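Local coordinates for protein type II restriction enzyme AgeI (Thalassobius gelatinovorus, PDB 5DWA) that recognises the double-stranded DNA sequence 5'-ACCGGT-3' and cleaves each strand after the adenine, as a PD-(D/E)XK restriction endonuclease that dimerises to cut, at residues Asp30-Val33 and Pro34-Lys38; Pro63-Leu66 and Trp67-Leu71; Tyr72-Tyr75 and Ile76-Lys79; Pro84-Ser87 and Trp88-Thr91. All coordinates share one frame; numbering follows the deposited sequence.

Interaction 1: Asp30-Val33 and Pro34-Lys38; sequences DYFV and PLVNK
Over one face of the Tyr31 ring sits Leu35 CD1, 4.1 Å from the ring centroid and displaced toward the rim; over one face of the Phe32 ring Val36 CG2 lies almost centrally, 4.0 Å from that centroid. Both are CH-pi contacts. Each ring swings back beside its own carbonyl (chi1 176° in Tyr31), which brings its face to the methyl four residues on. Leu35 also lays CG against Tyr31 O and meets Ala46 of helix 43-57, while Phe32 reaches Leu71 and Ile74 of helix 63-78. With an alanine in place of Leu35, that Tyr31 face would probably lose its methyl cover and a gap open toward helix 43-57. Beneath the side chains, helix 22-36 is ending. Pro34 has no N-H to give, and Leu35 N instead bonds Phe32 O at 2.8 Å, with Val36 N on Val33 O at 3.2 Å. A water donates to Val33 O (3.0 Å) and accepts from Asn37 N (2.7 Å), bridging the frayed last turn. Apolar methyl-on-ring packing thus holds the side chains where the backbone bonding is irregular, and solvent replaces a direct bond between Val33 and Asn37.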
# COMPACT_ATOMS: atom_id res chain seq x y z
N ASP A 30 24.97 -18.44 -7.30
CA ASP A 30 25.21 -19.10 -8.58
C ASP A 30 23.93 -19.64 -9.23
O ASP A 30 23.83 -19.70 -10.45
CB ASP A 30 26.21 -20.25 -8.42
CG ASP A 30 27.63 -19.77 -8.17
OD1 ASP A 30 27.89 -18.56 -8.36
OD2 ASP A 30 28.48 -20.60 -7.80
N TYR A 31 22.97 -20.04 -8.40
CA TYR A 31 21.69 -20.51 -8.91
C TYR A 31 20.80 -19.34 -9.33
O TYR A 31 20.18 -19.36 -10.39
CB TYR A 31 20.97 -21.36 -7.86
CG TYR A 31 19.60 -21.82 -8.28
CD1 TYR A 31 19.43 -22.71 -9.33
CD2 TYR A 31 18.46 -21.36 -7.62
CE1 TYR A 31 18.17 -23.14 -9.72
CE2 TYR A 31 17.20 -21.78 -8.01
CZ TYR A 31 17.06 -22.67 -9.05
OH TYR A 31 15.81 -23.09 -9.43
N PHE A 32 20.78 -18.31 -8.50
CA PHE A 32 19.81 -17.22 -8.63
C PHE A 32 20.22 -16.14 -9.64
O PHE A 32 19.39 -15.71 -10.44
CB PHE A 32 19.58 -16.60 -7.25
CG PHE A 32 18.58 -15.47 -7.23
CD1 PHE A 32 17.34 -15.58 -7.85
CD2 PHE A 32 18.88 -14.30 -6.54
CE1 PHE A 32 16.43 -14.54 -7.79
CE2 PHE A 32 17.97 -13.26 -6.47
CZ PHE A 32 16.75 -13.37 -7.10
N VAL A 33 21.47 -15.71 -9.61
CA VAL A 33 21.91 -14.63 -10.50
C VAL A 33 21.55 -14.88 -11.97
O VAL A 33 20.99 -13.99 -12.61
CB VAL A 33 23.43 -14.38 -10.37
CG1 VAL A 33 23.92 -13.48 -11.50
CG2 VAL A 33 23.76 -13.75 -9.02
N PRO A 34 21.84 -16.08 -12.51
CA PRO A 34 21.51 -16.25 -13.93
C PRO A 34 20.01 -16.25 -14.23
O PRO A 34 19.63 -16.19 -15.39
CB PRO A 34 22.11 -17.63 -14.27
CG PRO A 34 23.09 -17.91 -13.20
CD PRO A 34 22.52 -17.27 -11.97
N LEU A 35 19.18 -16.31 -13.19
CA LEU A 35 17.73 -16.35 -13.38
C LEU A 35 17.12 -14.95 -13.41
O LEU A 35 16.02 -14.77 -13.92
CB LEU A 35 17.07 -17.16 -12.27
CG LEU A 35 17.53 -18.61 -12.08
CD1 LEU A 35 16.72 -19.27 -10.97
CD2 LEU A 35 17.40 -19.39 -13.39
N VAL A 36 17.84 -13.98 -12.84
CA VAL A 36 17.29 -12.64 -12.62
C VAL A 36 16.90 -11.97 -13.94
O VAL A 36 15.86 -11.31 -14.03
CB VAL A 36 18.29 -11.75 -11.85
CG1 VAL A 36 17.80 -10.31 -11.77
CG2 VAL A 36 18.53 -12.31 -10.46
N ASN A 37 17.72 -12.17 -14.96
CA ASN A 37 17.47 -11.57 -16.27
C ASN A 37 17.30 -12.61 -17.36
O ASN A 37 17.44 -12.30 -18.54
CB ASN A 37 18.62 -10.62 -16.64
CG ASN A 37 18.83 -9.53 -15.61
OD1 ASN A 37 18.02 -8.61 -15.47
ND2 ASN A 37 19.94 -9.61 -14.89
N LYS A 38 16.98 -13.84 -16.97
CA LYS A 38 16.88 -14.95 -17.92
C LYS A 38 15.67 -14.76 -18.82
O LYS A 38 14.56 -14.57 -18.34
CB LYS A 38 16.79 -16.29 -17.20
CG LYS A 38 16.83 -17.50 -18.13
CD LYS A 38 16.79 -18.80 -17.33
CE LYS A 38 17.00 -20.01 -18.22
NZ LYS A 38 17.19 -21.23 -17.38
O HOH W 1 20.21 -13.12 -15.33

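Interaction 2: Pro63-Leu66 and Trp67-Leu71; sequences PSDL and WHHVL
Asp65 and His69, one turn apart, run side by side and point the same way. Both take the same first torsion, with CG beside the backbone N (chi1 -70° in His69), which brings His69 CD2 to 3.8 Å from Asp65 CG. The carboxylate and imidazole planes stand 66° apart, and a water joins them: it donates to Asp65 OD2 at 3.0 Å and lies in the ring plane 2.9 Å from His69 NE2. The same carboxylate forms a salt bridge with Arg243 and accepts from Asn211, so several partners fix its rotation. Leu66 and Val70 also lie alongside each other, Leu66 CD2 meeting Val70 CG2 at 4.2 Å, while Val70 turns on to Tyr25 and Ile28 of helix 22-36. Trp67 and His68 take the other rotamer, with CG anti to the backbone N, and their rings lead away from the preceding turn: Trp67 packs edge-to-face with Phe51 and meets the ring of Trp88, and His68 bonds Ser201 through NE2. The backbone changes pitch below them. Trp67 N, His68 N and His69 N follow the usual pattern, the last reaching Asp65 O at 2.7 Å. Leu66 O then takes Leu71 N at 3.0 Å in a nearly straight bond (172°), and Val70 N only weakly at 3.3 Å. The bond from Leu71 back to Leu66, five residues earlier, marks a pi-type turn, a local widening at 67-71 within the buried first half of helix 63-78, which packs among helices 22-36, 43-57 and 84-109.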
# COMPACT_ATOMS: atom_id res chain seq x y z
N PRO A 63 14.73 -17.89 7.30
CA PRO A 63 14.20 -17.78 5.94
C PRO A 63 13.95 -16.33 5.55
O PRO A 63 14.24 -15.91 4.43
CB PRO A 63 12.89 -18.58 6.01
CG PRO A 63 13.10 -19.55 7.14
CD PRO A 63 13.93 -18.79 8.14
N SER A 64 13.44 -15.56 6.49
CA SER A 64 13.17 -14.15 6.23
C SER A 64 14.45 -13.39 5.89
O SER A 64 14.44 -12.50 5.04
CB SER A 64 12.47 -13.52 7.43
OG SER A 64 12.01 -12.21 7.13
N ASP A 65 15.56 -13.76 6.53
CA ASP A 65 16.86 -13.16 6.23
C ASP A 65 17.37 -13.60 4.86
O ASP A 65 18.00 -12.81 4.16
CB ASP A 65 17.89 -13.52 7.31
CG ASP A 65 17.73 -12.69 8.57
OD1 ASP A 65 16.69 -12.03 8.75
OD2 ASP A 65 18.67 -12.70 9.40
N LEU A 66 17.10 -14.84 4.47
CA LEU A 66 17.51 -15.27 3.14
C LEU A 66 16.76 -14.48 2.08
O LEU A 66 17.32 -14.11 1.05
CB LEU A 66 17.26 -16.77 2.94
CG LEU A 66 18.13 -17.71 3.76
CD1 LEU A 66 17.68 -19.15 3.55
CD2 LEU A 66 19.60 -17.55 3.35
N TRP A 67 15.49 -14.21 2.33
CA TRP A 67 14.71 -13.42 1.39
C TRP A 67 15.20 -11.98 1.33
O TRP A 67 15.42 -11.43 0.26
CB TRP A 67 13.23 -13.46 1.79
CG TRP A 67 12.28 -12.86 0.81
CD1 TRP A 67 11.94 -11.54 0.68
CD2 TRP A 67 11.51 -13.57 -0.15
NE1 TRP A 67 11.00 -11.39 -0.32
CE2 TRP A 67 10.73 -12.63 -0.84
CE3 TRP A 67 11.41 -14.93 -0.49
CZ2 TRP A 67 9.84 -13.00 -1.87
CZ3 TRP A 67 10.52 -15.30 -1.50
CH2 TRP A 67 9.75 -14.34 -2.18
N HIS A 68 15.36 -11.38 2.51
CA HIS A 68 15.60 -9.95 2.61
C HIS A 68 17.05 -9.55 2.43
O HIS A 68 17.33 -8.54 1.79
CB HIS A 68 15.09 -9.44 3.97
CG HIS A 68 15.27 -7.96 4.16
ND1 HIS A 68 14.76 -7.03 3.30
CD2 HIS A 68 15.92 -7.27 5.13
CE1 HIS A 68 15.08 -5.82 3.72
NE2 HIS A 68 15.78 -5.94 4.83
N HIS A 69 17.97 -10.32 3.01
CA HIS A 69 19.39 -9.95 2.96
C HIS A 69 20.13 -10.60 1.80
O HIS A 69 21.21 -10.14 1.44
CB HIS A 69 20.11 -10.31 4.27
CG HIS A 69 19.71 -9.47 5.44
ND1 HIS A 69 19.54 -8.11 5.36
CD2 HIS A 69 19.47 -9.80 6.74
CE1 HIS A 69 19.19 -7.63 6.55
NE2 HIS A 69 19.15 -8.64 7.40
N VAL A 70 19.57 -11.65 1.21
CA VAL A 70 20.25 -12.33 0.10
C VAL A 70 19.52 -12.12 -1.22
O VAL A 70 20.03 -11.42 -2.10
CB VAL A 70 20.40 -13.85 0.36
CG1 VAL A 70 21.12 -14.54 -0.81
CG2 VAL A 70 21.14 -14.08 1.66
N LEU A 71 18.33 -12.69 -1.37
CA LEU A 71 17.61 -12.61 -2.65
C LEU A 71 17.28 -11.18 -3.06
O LEU A 71 17.54 -10.78 -4.19
CB LEU A 71 16.32 -13.46 -2.60
CG LEU A 71 16.50 -14.97 -2.36
CD1 LEU A 71 15.16 -15.71 -2.47
CD2 LEU A 71 17.53 -15.57 -3.32
O HOH W 2 18.93 -9.75 10.11

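Interaction 3: Tyr72-Tyr75 and Ile76-Lys79; sequences YRIY and IREK. With nucleotides of chain C.
The C-terminal half of helix 63-78 borders the bound DNA, and its side chains form pairs one turn apart. Tyr72 and Ile76 lie alongside each other, Tyr72 CE1 meeting Ile76 CG1 at 3.7 Å; the phenol then donates from Tyr72 OH to DG8 OP1 of chain C at 2.6 Å, with that phosphate oxygen at the ring edge. Tyr75 and Lys79 also run the same way. Lys79 bends at chi2 (70°), which folds its chain along the phenol and places Lys79 CD 3.6 Å from Tyr75 CZ, while Lys79 NZ makes a weak bond to Tyr75 OH at 3.1 Å. Stronger partners are Ser87 for this hydroxyl and Val36 O for the ammonium. A phenylalanine in place of Tyr75 would probably leave Ser87 without its phenol partner and Lys79 NZ without one of its acceptors. Arg77 grips Glu78 side-on, Arg77 NE at 2.8 Å and Arg77 NH2 at 3.1 Å from Glu78 OE2, in the guanidinium plane and on the anti side of the carboxylate. One carboxylate oxygen thus takes both N-H groups, which probably offsets much of the arginine's charge, whereas the Tyr72 hydroxyl serves a DNA phosphate.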
# COMPACT_ATOMS: atom_id res chain seq x y z
N TYR A 72 16.71 -10.40 -2.14
CA TYR A 72 16.44 -8.99 -2.38
C TYR A 72 17.66 -8.22 -2.86
O TYR A 72 17.61 -7.50 -3.86
CB TYR A 72 15.92 -8.36 -1.10
CG TYR A 72 15.69 -6.87 -1.07
CD1 TYR A 72 14.92 -6.22 -2.03
CD2 TYR A 72 16.16 -6.12 -0.00
CE1 TYR A 72 14.68 -4.86 -1.96
CE2 TYR A 72 15.93 -4.77 0.08
CZ TYR A 72 15.18 -4.14 -0.88
OH TYR A 72 14.95 -2.79 -0.76
N ARG A 73 18.75 -8.39 -2.13
CA ARG A 73 19.97 -7.64 -2.41
C ARG A 73 20.58 -8.02 -3.74
O ARG A 73 21.00 -7.16 -4.52
CB ARG A 73 20.99 -7.86 -1.29
CG ARG A 73 20.58 -7.25 0.02
CD ARG A 73 20.41 -5.74 -0.09
NE ARG A 73 19.88 -5.20 1.15
CZ ARG A 73 19.61 -3.92 1.36
NH1 ARG A 73 19.81 -3.02 0.41
NH2 ARG A 73 19.12 -3.54 2.53
N ILE A 74 20.64 -9.32 -4.01
CA ILE A 74 21.18 -9.80 -5.26
C ILE A 74 20.30 -9.33 -6.43
O ILE A 74 20.81 -8.89 -7.46
CB ILE A 74 21.30 -11.34 -5.27
CG1 ILE A 74 22.38 -11.78 -4.27
CG2 ILE A 74 21.64 -11.84 -6.66
CD1 ILE A 74 22.54 -13.28 -4.15
N TYR A 75 18.99 -9.43 -6.26
CA TYR A 75 18.06 -8.98 -7.30
C TYR A 75 18.27 -7.50 -7.62
O TYR A 75 18.39 -7.12 -8.78
CB TYR A 75 16.62 -9.26 -6.87
CG TYR A 75 15.60 -9.04 -7.96
CD1 TYR A 75 15.20 -10.09 -8.77
CD2 TYR A 75 15.04 -7.78 -8.18
CE1 TYR A 75 14.27 -9.91 -9.77
CE2 TYR A 75 14.10 -7.58 -9.19
CZ TYR A 75 13.72 -8.66 -9.98
OH TYR A 75 12.80 -8.51 -10.99
N ILE A 76 18.31 -6.67 -6.58
CA ILE A 76 18.53 -5.24 -6.75
C ILE A 76 19.86 -4.93 -7.47
O ILE A 76 19.92 -4.01 -8.29
CB ILE A 76 18.49 -4.52 -5.38
CG1 ILE A 76 17.08 -4.59 -4.79
CG2 ILE A 76 18.95 -3.07 -5.50
CD1 ILE A 76 16.01 -4.00 -5.67
N ARG A 77 20.90 -5.70 -7.17
CA ARG A 77 22.21 -5.49 -7.80
C ARG A 77 22.22 -5.93 -9.26
O ARG A 77 22.81 -5.26 -10.12
CB ARG A 77 23.29 -6.26 -7.05
CG ARG A 77 24.69 -6.09 -7.66
CD ARG A 77 25.74 -6.96 -6.98
NE ARG A 77 25.64 -8.37 -7.36
CZ ARG A 77 25.57 -9.36 -6.49
NH1 ARG A 77 25.58 -9.10 -5.19
NH2 ARG A 77 25.49 -10.62 -6.91
N GLU A 78 21.55 -7.04 -9.53
CA GLU A 78 21.70 -7.70 -10.82
C GLU A 78 20.67 -7.36 -11.88
O GLU A 78 20.92 -7.55 -13.07
CB GLU A 78 21.72 -9.22 -10.61
CG GLU A 78 22.88 -9.69 -9.76
CD GLU A 78 24.20 -9.64 -10.52
OE1 GLU A 78 24.16 -9.65 -11.77
OE2 GLU A 78 25.25 -9.59 -9.87
N LYS A 79 19.49 -6.88 -11.48
CA LYS A 79 18.43 -6.65 -12.45
C LYS A 79 18.80 -5.60 -13.50
O LYS A 79 19.20 -4.49 -13.17
CB LYS A 79 17.14 -6.23 -11.72
CG LYS A 79 15.91 -6.25 -12.61
CD LYS A 79 15.52 -7.68 -12.97
CE LYS A 79 14.25 -7.76 -13.80
NZ LYS A 79 13.75 -9.17 -13.88
P DG C 8 14.35 -1.22 2.62
OP1 DG C 8 15.21 -2.03 1.73
OP2 DG C 8 14.14 -1.67 4.02
O5' DG C 8 14.93 0.26 2.61
C5' DG C 8 15.12 0.89 1.34
C4' DG C 8 14.78 2.36 1.41
O4' DG C 8 13.36 2.54 1.61
C3' DG C 8 15.47 3.12 2.52
O3' DG C 8 15.84 4.38 2.00
C2' DG C 8 14.38 3.21 3.62
C1' DG C 8 13.10 3.29 2.80
N9 DG C 8 11.93 2.67 3.42
C8 DG C 8 11.87 1.46 4.06
N7 DG C 8 10.65 1.14 4.44
C5 DG C 8 9.87 2.19 3.98
C6 DG C 8 8.48 2.40 4.09
O6 DG C 8 7.64 1.66 4.60
N1 DG C 8 8.09 3.60 3.49
C2 DG C 8 8.94 4.49 2.87
N2 DG C 8 8.38 5.60 2.34
N3 DG C 8 10.24 4.30 2.77
C4 DG C 8 10.64 3.14 3.35
P DG C 7 9.75 -5.64 0.76
OP1 DG C 7 10.80 -6.57 0.29
OP2 DG C 7 8.99 -5.94 1.98
O5' DG C 7 10.44 -4.22 1.01
C5' DG C 7 11.15 -3.57 -0.02
C4' DG C 7 11.50 -2.16 0.43
O4' DG C 7 10.32 -1.32 0.38
C3' DG C 7 12.00 -2.06 1.86
O3' DG C 7 12.92 -1.01 1.94
C2' DG C 7 10.73 -1.74 2.65
C1' DG C 7 10.01 -0.82 1.68
N9 DG C 7 8.57 -0.84 1.79
C8 DG C 7 7.79 -1.71 2.52
N7 DG C 7 6.52 -1.53 2.35
C5 DG C 7 6.44 -0.51 1.42
C6 DG C 7 5.32 0.12 0.83
O6 DG C 7 4.12 -0.13 1.01
N1 DG C 7 5.69 1.11 -0.07
C2 DG C 7 6.98 1.46 -0.36
N2 DG C 7 7.14 2.44 -1.26
N3 DG C 7 8.04 0.89 0.18
C4 DG C 7 7.70 -0.08 1.05

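Interaction 4: Pro84-Ser87 and Trp88-Thr91; sequences PSQS and WVRT. With nucleotides of chain D; nucleotides of chain C.
Gln86 and Val89 lie side by side on the DNA-facing flank of helix 84-109, pointing the same way, with Gln86 OE1 3.8 Å from Val89 CG2. Gln86 bends at chi2 (-76°), and the bend turns its amide toward the DNA: Gln86 NE2 donates to DG8 O4' of chain D at 3.1 Å, while OE1 accepts from another guanine N2. The base of DG8 of chain D gives its own N2 to the backbone, reaching Gln86 O at 3.2 Å along a nearly straight path (173°). Val89 puts CG1 against the sugar of DC6 of chain C. Arg90 leads away from the preceding turn with its guanidinium edge on a cytosine, Arg90 NE donating to DC10 O2 of chain D at 2.8 Å and NH2 more weakly to the same oxygen. On another flank Ser87 OG donates to DC10 OP1 of chain D at 2.5 Å. Ser87 O takes two donors from Thr91, its N at 2.9 Å and its OG1 at 2.9 Å, the hydroxyl coming from above the carbonyl plane. Trp88 turns from this side to pack on Tyr72 and Tyr75, and gives NE1 to a phosphate. Contacts to guanine N2, cytosine O2 and sugar O4' are those of a helix N-terminus set into the minor groove.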
# COMPACT_ATOMS: atom_id res chain seq x y z
N PRO A 84 15.33 -1.60 -10.50
CA PRO A 84 15.42 -2.80 -9.66
C PRO A 84 14.43 -2.80 -8.48
O PRO A 84 13.79 -3.81 -8.22
CB PRO A 84 16.87 -2.78 -9.17
CG PRO A 84 17.62 -2.02 -10.26
CD PRO A 84 16.64 -0.99 -10.76
N SER A 85 14.31 -1.68 -7.77
CA SER A 85 13.43 -1.65 -6.61
C SER A 85 11.96 -1.83 -6.98
O SER A 85 11.23 -2.56 -6.31
CB SER A 85 13.60 -0.34 -5.83
OG SER A 85 14.82 -0.33 -5.11
N GLN A 86 11.51 -1.15 -8.02
CA GLN A 86 10.10 -1.27 -8.40
C GLN A 86 9.81 -2.61 -9.07
O GLN A 86 8.71 -3.15 -8.94
CB GLN A 86 9.69 -0.09 -9.28
CG GLN A 86 9.69 1.27 -8.55
CD GLN A 86 8.49 1.44 -7.63
OE1 GLN A 86 8.42 0.82 -6.57
NE2 GLN A 86 7.54 2.28 -8.04
N SER A 87 10.80 -3.14 -9.79
CA SER A 87 10.69 -4.49 -10.32
C SER A 87 10.53 -5.51 -9.19
O SER A 87 9.68 -6.39 -9.25
CB SER A 87 11.91 -4.82 -11.18
OG SER A 87 11.84 -6.15 -11.67
N TRP A 88 11.35 -5.35 -8.16
CA TRP A 88 11.25 -6.19 -6.97
C TRP A 88 9.86 -6.13 -6.34
O TRP A 88 9.32 -7.17 -5.96
CB TRP A 88 12.33 -5.78 -5.96
CG TRP A 88 12.22 -6.50 -4.65
CD1 TRP A 88 11.72 -6.00 -3.47
CD2 TRP A 88 12.62 -7.85 -4.37
NE1 TRP A 88 11.78 -6.95 -2.49
CE2 TRP A 88 12.33 -8.09 -3.01
CE3 TRP A 88 13.18 -8.88 -5.13
CZ2 TRP A 88 12.59 -9.32 -2.39
CZ3 TRP A 88 13.45 -10.10 -4.52
CH2 TRP A 88 13.15 -10.31 -3.16
N VAL A 89 9.28 -4.94 -6.22
CA VAL A 89 7.92 -4.83 -5.67
C VAL A 89 6.95 -5.69 -6.48
O VAL A 89 6.17 -6.46 -5.92
CB VAL A 89 7.41 -3.38 -5.67
CG1 VAL A 89 5.95 -3.33 -5.23
CG2 VAL A 89 8.29 -2.52 -4.77
N ARG A 90 7.03 -5.57 -7.81
CA ARG A 90 6.06 -6.21 -8.69
C ARG A 90 6.23 -7.73 -8.75
O ARG A 90 5.25 -8.46 -8.92
CB ARG A 90 6.19 -5.60 -10.09
CG ARG A 90 5.35 -6.30 -11.15
CD ARG A 90 3.85 -6.18 -10.88
NE ARG A 90 3.12 -6.83 -11.97
CZ ARG A 90 2.40 -7.95 -11.85
NH1 ARG A 90 2.26 -8.54 -10.67
NH2 ARG A 90 1.80 -8.46 -12.92
N THR A 91 7.47 -8.20 -8.61
CA THR A 91 7.74 -9.63 -8.78
C THR A 91 7.84 -10.44 -7.48
O THR A 91 7.51 -11.62 -7.46
CB THR A 91 9.04 -9.85 -9.57
OG1 THR A 91 10.14 -9.23 -8.89
CG2 THR A 91 8.89 -9.24 -10.96
P DG D 8 6.60 6.31 -11.80
OP1 DG D 8 7.44 7.52 -11.67
OP2 DG D 8 5.32 6.39 -12.54
O5' DG D 8 7.52 5.17 -12.42
C5' DG D 8 8.75 4.91 -11.78
C4' DG D 8 9.07 3.43 -11.83
O4' DG D 8 8.13 2.69 -11.02
C3' DG D 8 9.03 2.81 -13.21
O3' DG D 8 10.09 1.90 -13.28
C2' DG D 8 7.65 2.14 -13.26
C1' DG D 8 7.45 1.72 -11.81
N9 DG D 8 6.07 1.71 -11.33
C8 DG D 8 5.11 2.68 -11.54
N7 DG D 8 3.98 2.43 -10.93
C5 DG D 8 4.22 1.23 -10.25
C6 DG D 8 3.36 0.47 -9.42
O6 DG D 8 2.20 0.73 -9.08
N1 DG D 8 3.99 -0.68 -8.94
C2 DG D 8 5.29 -1.05 -9.23
N2 DG D 8 5.72 -2.19 -8.66
N3 DG D 8 6.09 -0.34 -10.00
C4 DG D 8 5.49 0.79 -10.49
P DC D 10 9.72 -5.60 -14.59
OP1 DC D 10 10.61 -6.49 -13.84
OP2 DC D 10 10.20 -4.98 -15.85
O5' DC D 10 8.37 -6.33 -14.92
C5' DC D 10 7.79 -7.18 -13.96
C4' DC D 10 6.45 -7.68 -14.42
O4' DC D 10 5.50 -6.60 -14.41
C3' DC D 10 6.45 -8.21 -15.86
O3' DC D 10 5.63 -9.35 -15.93
C2' DC D 10 5.83 -7.06 -16.64
C1' DC D 10 4.80 -6.62 -15.63
N1 DC D 10 4.21 -5.29 -15.84
C2 DC D 10 3.01 -4.99 -15.21
O2 DC D 10 2.48 -5.86 -14.51
N3 DC D 10 2.47 -3.77 -15.37
C4 DC D 10 3.09 -2.86 -16.12
N4 DC D 10 2.50 -1.67 -16.26
C5 DC D 10 4.32 -3.14 -16.78
C6 DC D 10 4.85 -4.36 -16.61
P DC C 6 3.43 -7.55 -1.16
OP1 DC C 6 3.83 -8.85 -0.66
OP2 DC C 6 2.34 -6.76 -0.55
O5' DC C 6 4.74 -6.64 -1.15
C5' DC C 6 5.89 -7.09 -1.81
C4' DC C 6 6.93 -6.00 -1.79
O4' DC C 6 6.41 -4.81 -2.42
C3' DC C 6 7.41 -5.58 -0.41
O3' DC C 6 8.79 -5.36 -0.48
C2' DC C 6 6.66 -4.27 -0.14
C1' DC C 6 6.52 -3.70 -1.55
N1 DC C 6 5.30 -2.89 -1.75
C2 DC C 6 5.38 -1.57 -2.22
O2 DC C 6 6.49 -1.06 -2.40
N3 DC C 6 4.24 -0.88 -2.43
C4 DC C 6 3.06 -1.47 -2.23
N4 DC C 6 1.96 -0.75 -2.45
C5 DC C 6 2.96 -2.82 -1.79
C6 DC C 6 4.09 -3.49 -1.58

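How the interactions relate
Helix 63-78 carries both interaction 2 and interaction 3, and two helices packed against it supply the others: helix 22-36 holds interaction 1 and helix 84-109 interaction 4. Interaction 2 is wholly buried; interactions 1 and 3 are partly exposed, and interaction 4 is buried with the DNA counted. Chemistry follows place: methyl-on-ring packing at the end of helix 22-36, a widened backbone turn with buried polar side chains in interaction 2, a phosphate contact in interaction 3, and phosphate, sugar and base contacts in interaction 4. The seams are polar as well as apolar: Asn37 ND2 reaches Glu78 O at 2.9 Å, Tyr75 OH reaches Ser87 OG at 2.6 Å, and Ile76 packs on Pro84.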